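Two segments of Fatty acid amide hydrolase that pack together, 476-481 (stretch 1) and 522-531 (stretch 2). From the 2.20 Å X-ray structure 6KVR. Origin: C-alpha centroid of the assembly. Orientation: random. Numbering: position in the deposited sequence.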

ATOM      1  N   GLU A 476       6.476   3.298  33.459  1.00 28.69           N
ATOM      2  CA  GLU A 476       6.243   4.713  33.176  1.00 25.84           C
ATOM      3  C   GLU A 476       7.547   5.488  32.980  1.00 27.47           C
ATOM      4  O   GLU A 476       7.570   6.718  33.115  1.00 27.18           O
ATOM      5  CB  GLU A 476       5.390   5.364  34.273  1.00 28.54           C
ATOM      6  CG  GLU A 476       4.089   4.613  34.611  1.00 30.04           C
ATOM      7  CD  GLU A 476       3.066   5.482  35.361  1.00 34.87           C
ATOM      8  OE1 GLU A 476       2.291   6.255  34.730  1.00 38.57           O
ATOM      9  OE2 GLU A 476       3.049   5.392  36.610  1.00 40.37           O
ATOM     10  N   GLU A 477       8.630   4.798  32.619  1.00 27.76           N
ATOM     11  CA  GLU A 477       9.949   5.420  32.472  1.00 26.58           C
ATOM     12  C   GLU A 477      10.627   4.952  31.186  1.00 28.43           C
ATOM     13  O   GLU A 477      11.800   4.570  31.176  1.00 28.58           O
ATOM     14  CB  GLU A 477      10.820   5.131  33.703  1.00 28.16           C
ATOM     15  CG  GLU A 477      10.457   6.003  34.912  1.00 34.71           C
ATOM     16  CD  GLU A 477      11.436   5.870  36.071  1.00 36.07           C
ATOM     17  OE1 GLU A 477      12.546   6.442  35.994  1.00 39.43           O
ATOM     18  OE2 GLU A 477      11.063   5.228  37.081  1.00 42.91           O
ATOM     19  N   VAL A 478       9.892   4.969  30.075  1.00 25.70           N
ATOM     20  CA  VAL A 478      10.474   4.653  28.778  1.00 27.47           C
ATOM     21  C   VAL A 478      10.003   5.705  27.778  1.00 25.41           C
ATOM     22  O   VAL A 478       8.797   5.856  27.545  1.00 23.15           O
ATOM     23  CB  VAL A 478      10.142   3.220  28.316  1.00 25.58           C
ATOM     24  CG1 VAL A 478       8.650   2.895  28.469  1.00 24.51           C
ATOM     25  CG2 VAL A 478      10.624   2.983  26.902  1.00 22.04           C
ATOM     26  N   TYR A 479      10.961   6.429  27.194  1.00 24.76           N
ATOM     27  CA  TYR A 479      10.738   7.664  26.459  1.00 20.59           C
ATOM     28  C   TYR A 479      11.198   7.622  25.011  1.00 24.31           C
ATOM     29  O   TYR A 479      10.590   8.285  24.165  1.00 22.50           O
ATOM     30  CB  TYR A 479      11.467   8.818  27.156  1.00 22.87           C
ATOM     31  CG  TYR A 479      11.207   8.897  28.650  1.00 24.23           C
ATOM     32  CD1 TYR A 479      10.061   9.518  29.145  1.00 26.56           C
ATOM     33  CD2 TYR A 479      12.099   8.353  29.556  1.00 26.58           C
ATOM     34  CE1 TYR A 479       9.811   9.588  30.502  1.00 27.92           C
ATOM     35  CE2 TYR A 479      11.867   8.414  30.920  1.00 27.86           C
ATOM     36  CZ  TYR A 479      10.725   9.035  31.384  1.00 29.67           C
ATOM     37  OH  TYR A 479      10.500   9.093  32.729  1.00 29.01           O
ATOM     38  N   ASN A 480      12.259   6.883  24.700  1.00 25.14           N
ATOM     39  CA  ASN A 480      12.844   6.863  23.368  1.00 22.09           C
ATOM     40  C   ASN A 480      12.436   5.600  22.618  1.00 21.30           C
ATOM     41  O   ASN A 480      12.795   4.485  23.026  1.00 22.41           O
ATOM     42  CB  ASN A 480      14.365   6.941  23.449  1.00 21.87           C
ATOM     43  CG  ASN A 480      15.013   6.625  22.135  1.00 20.29           C
ATOM     44  OD1 ASN A 480      14.645   7.185  21.108  1.00 23.29           O
ATOM     45  ND2 ASN A 480      15.951   5.696  22.145  1.00 22.48           N
ATOM     46  N   TRP A 481      11.746   5.777  21.495  1.00 17.50           N
ATOM     47  CA  TRP A 481      11.347   4.671  20.628  1.00 21.68           C
ATOM     48  C   TRP A 481      12.259   4.480  19.397  1.00 25.38           C
ATOM     49  O   TRP A 481      11.926   3.681  18.507  1.00 24.48           O
ATOM     50  CB  TRP A 481       9.920   4.892  20.129  1.00 20.18           C
ATOM     51  CG  TRP A 481       8.847   5.037  21.160  1.00 23.83           C
ATOM     52  CD1 TRP A 481       8.988   5.065  22.523  1.00 20.49           C
ATOM     53  CD2 TRP A 481       7.447   5.200  20.896  1.00 26.66           C
ATOM     54  NE1 TRP A 481       7.757   5.227  23.121  1.00 22.91           N
ATOM     55  CE2 TRP A 481       6.796   5.316  22.146  1.00 27.10           C
ATOM     56  CE3 TRP A 481       6.680   5.254  19.721  1.00 24.71           C
ATOM     57  CZ2 TRP A 481       5.410   5.459  22.258  1.00 24.31           C
ATOM     58  CZ3 TRP A 481       5.301   5.410  19.833  1.00 25.78           C
ATOM     59  CH2 TRP A 481       4.683   5.505  21.100  1.00 25.25           C
ATOM     60  N   LYS A 522      18.959  15.925  25.254  1.00 24.56           N
ATOM     61  CA  LYS A 522      18.356  15.723  26.565  1.00 26.82           C
ATOM     62  C   LYS A 522      17.731  14.333  26.660  1.00 31.52           C
ATOM     63  O   LYS A 522      17.800  13.683  27.713  1.00 30.82           O
ATOM     64  CB  LYS A 522      17.304  16.797  26.848  1.00 34.85           C
ATOM     65  CG  LYS A 522      17.836  18.198  27.169  1.00 31.16           C
ATOM     66  CD  LYS A 522      16.706  19.054  27.726  1.00 42.14           C
ATOM     67  CE  LYS A 522      17.106  20.509  27.948  1.00 49.58           C
ATOM     68  NZ  LYS A 522      16.721  21.378  26.799  1.00 59.02           N
ATOM     69  N   LEU A 523      17.119  13.862  25.561  1.00 30.27           N
ATOM     70  CA  LEU A 523      16.492  12.544  25.564  1.00 27.64           C
ATOM     71  C   LEU A 523      17.511  11.443  25.837  1.00 23.25           C
ATOM     72  O   LEU A 523      17.243  10.524  26.621  1.00 22.79           O
ATOM     73  CB  LEU A 523      15.779  12.302  24.235  1.00 25.54           C
ATOM     74  CG  LEU A 523      15.026  10.972  24.025  1.00 31.56           C
ATOM     75  CD1 LEU A 523      13.982  10.742  25.103  1.00 23.17           C
ATOM     76  CD2 LEU A 523      14.364  10.912  22.631  1.00 27.60           C
ATOM     77  N   GLU A 524      18.687  11.516  25.204  1.00 25.48           N
ATOM     78  CA  GLU A 524      19.702  10.503  25.460  1.00 27.36           C
ATOM     79  C   GLU A 524      20.102  10.499  26.923  1.00 23.10           C
ATOM     80  O   GLU A 524      20.299   9.430  27.513  1.00 26.27           O
ATOM     81  CB  GLU A 524      20.939  10.710  24.578  1.00 27.38           C
ATOM     82  CG  GLU A 524      21.880   9.495  24.622  1.00 26.47           C
ATOM     83  CD  GLU A 524      23.103   9.646  23.729  1.00 32.48           C
ATOM     84  OE1 GLU A 524      23.512  10.797  23.485  1.00 33.18           O
ATOM     85  OE2 GLU A 524      23.651   8.621  23.272  1.00 30.48           O
ATOM     86  N   GLN A 525      20.226  11.687  27.526  1.00 27.74           N
ATOM     87  CA  GLN A 525      20.619  11.774  28.929  1.00 28.73           C
ATOM     88  C   GLN A 525      19.524  11.222  29.833  1.00 28.77           C
ATOM     89  O   GLN A 525      19.796  10.454  30.766  1.00 25.64           O
ATOM     90  CB  GLN A 525      20.930  13.223  29.304  1.00 30.71           C
ATOM     91  CG  GLN A 525      21.521  13.345  30.695  1.00 32.96           C
ATOM     92  CD  GLN A 525      21.643  14.773  31.169  1.00 33.74           C
ATOM     93  OE1 GLN A 525      21.736  15.691  30.374  1.00 33.79           O
ATOM     94  NE2 GLN A 525      21.631  14.960  32.478  1.00 38.51           N
ATOM     95  N   LEU A 526      18.277  11.628  29.578  1.00 27.18           N
ATOM     96  CA  LEU A 526      17.142  11.075  30.307  1.00 27.80           C
ATOM     97  C   LEU A 526      17.190   9.544  30.327  1.00 27.32           C
ATOM     98  O   LEU A 526      17.149   8.917  31.395  1.00 28.24           O
ATOM     99  CB  LEU A 526      15.848  11.583  29.671  1.00 25.59           C
ATOM    100  CG  LEU A 526      14.508  11.077  30.197  1.00 29.42           C
ATOM    101  CD1 LEU A 526      14.401  11.209  31.721  1.00 28.25           C
ATOM    102  CD2 LEU A 526      13.384  11.833  29.500  1.00 26.87           C
ATOM    103  N   GLU A 527      17.336   8.932  29.153  1.00 23.86           N
ATOM    104  CA  GLU A 527      17.323   7.474  29.067  1.00 27.03           C
ATOM    105  C   GLU A 527      18.543   6.854  29.749  1.00 25.08           C
ATOM    106  O   GLU A 527      18.406   5.910  30.535  1.00 27.16           O
ATOM    107  CB  GLU A 527      17.252   7.042  27.600  1.00 20.14           C
ATOM    108  CG  GLU A 527      15.877   7.208  26.967  1.00 27.49           C
ATOM    109  CD  GLU A 527      14.898   6.072  27.325  1.00 30.79           C
ATOM    110  OE1 GLU A 527      15.318   5.044  27.920  1.00 29.24           O
ATOM    111  OE2 GLU A 527      13.698   6.208  26.995  1.00 28.49           O
ATOM    112  N   ASN A 528      19.753   7.348  29.439  1.00 24.63           N
ATOM    113  CA  ASN A 528      20.963   6.699  29.946  1.00 27.15           C
ATOM    114  C   ASN A 528      21.116   6.869  31.456  1.00 28.45           C
ATOM    115  O   ASN A 528      21.643   5.971  32.126  1.00 25.56           O
ATOM    116  CB  ASN A 528      22.213   7.249  29.258  1.00 30.27           C
ATOM    117  CG  ASN A 528      22.468   6.644  27.874  1.00 32.31           C
ATOM    118  OD1 ASN A 528      23.447   6.997  27.221  1.00 29.12           O
ATOM    119  ND2 ASN A 528      21.581   5.757  27.416  1.00 32.62           N
ATOM    120  N   GLU A 529      20.679   8.000  32.016  1.00 28.16           N
ATOM    121  CA  GLU A 529      20.866   8.180  33.454  1.00 29.01           C
ATOM    122  C   GLU A 529      19.895   7.339  34.275  1.00 29.83           C
ATOM    123  O   GLU A 529      20.077   7.226  35.487  1.00 29.29           O
ATOM    124  CB  GLU A 529      20.773   9.669  33.815  1.00 31.68           C
ATOM    125  CG  GLU A 529      22.087  10.417  33.508  1.00 32.58           C
ATOM    126  CD  GLU A 529      22.071  11.914  33.835  1.00 46.04           C
ATOM    127  OE1 GLU A 529      20.988  12.500  34.115  1.00 43.51           O
ATOM    128  OE2 GLU A 529      23.172  12.517  33.795  1.00 49.63           O
ATOM    129  N   ASN A 530      18.909   6.701  33.642  1.00 31.06           N
ATOM    130  CA  ASN A 530      18.052   5.751  34.342  1.00 30.14           C
ATOM    131  C   ASN A 530      18.688   4.375  34.506  1.00 29.81           C
ATOM    132  O   ASN A 530      18.184   3.571  35.293  1.00 30.07           O
ATOM    133  CB  ASN A 530      16.728   5.582  33.598  1.00 32.51           C
ATOM    134  CG  ASN A 530      15.771   6.703  33.879  1.00 31.58           C
ATOM    135  OD1 ASN A 530      15.939   7.425  34.850  1.00 32.87           O
ATOM    136  ND2 ASN A 530      14.786   6.882  33.020  1.00 29.69           N
ATOM    137  N   TYR A 531      19.755   4.057  33.774  1.00 29.57           N
ATOM    138  CA  TYR A 531      20.293   2.710  33.893  1.00 31.51           C
ATOM    139  C   TYR A 531      21.023   2.555  35.224  1.00 32.94           C
ATOM    140  O   TYR A 531      21.883   3.365  35.572  1.00 31.82           O
ATOM    141  CB  TYR A 531      21.229   2.356  32.733  1.00 27.52           C
ATOM    142  CG  TYR A 531      21.728   0.932  32.913  1.00 30.53           C
ATOM    143  CD1 TYR A 531      20.879  -0.149  32.681  1.00 32.77           C
ATOM    144  CD2 TYR A 531      23.003   0.668  33.424  1.00 31.41           C
ATOM    145  CE1 TYR A 531      21.295  -1.455  32.906  1.00 31.31           C
ATOM    146  CE2 TYR A 531      23.428  -0.641  33.653  1.00 29.11           C
ATOM    147  CZ  TYR A 531      22.569  -1.691  33.392  1.00 28.94           C
ATOM    148  OH  TYR A 531      22.968  -2.979  33.591  1.00 25.96           O
TER
HETATM  149  O   HOH W   1      14.299   5.570  30.778  1.00 26.16           O
HETATM  150  O   HOH W   2      12.678   8.645  34.228  1.00 32.41           O

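Stretch 1 has no regular secondary structure. It runs along one side of a helix that begins stretch 2. The register is antiparallel in sequence: Glu 477 lies nearest Asn 530, Tyr 479 nearest Glu 527, and Asn 480 nearest Leu 523. The CA atoms of Tyr 479 and Glu 527 are 7.1 Å apart, as are those of Asn 480 and Leu 523. Together the two stretches bury 356 Å². Tyr 479 and Glu 527 cover the most surface, followed by Asn 480.

Glu 527 provides the direct hydrogen bonds. Its CA-to-CB bond points sideways, but chi1 and chi2 are both m, and the end of the side chain comes nearer to stretch 1. There OE2 accepts from two successive backbone amides. Tyr 479 N and Asn 480 N each lie 2.8 Å from Glu 527 OE2. A loop has no regular backbone pairing to use its NH groups, and here one carboxylate oxygen satisfies two of them. The side chain thus ties the loop to the helix.

Tyr 479 points toward the helix and is buried. Leu 526 covers one face of its ring: CD2 of Leu 526 sits 3.8 Å from the ring centroid of Tyr 479, 15° off the normal, which makes a CH-pi contact. CG of Leu 526 is 3.7 Å from Tyr 479 CD2. Leu 523, one turn before Glu 527, adds an apolar contact, with its CD1 3.8 Å from Tyr 479 CB. The polar neighbours lie at the ring edge. Glu 527 OE2 is there, and so is Asn 530 ND2, 3.9 Å from Tyr 479 CE2.

Asn 480 also points toward the helix. Its backbone N is held by Glu 527, while its OD1 lies 4.0 Å from Leu 523 CD2, a van der Waals contact. The amide group of Asn 480 finds its hydrogen bonds with residues just outside the stretches.

At the other end, water joins Glu 477 to Asn 530. Both waters accept from Asn 530 ND2. Water 1 is 2.6 Å from Asn 530 ND2 and donates to Glu 477 O at 2.7 Å. It also makes a weak bond to Glu 527 OE1 at 3.1 Å. Water 2 is 3.0 Å from Asn 530 ND2 and donates to Glu 477 OE1 at 2.8 Å. It also bonds to Tyr 479 OH at 2.7 Å, so the phenol joins the same polar network.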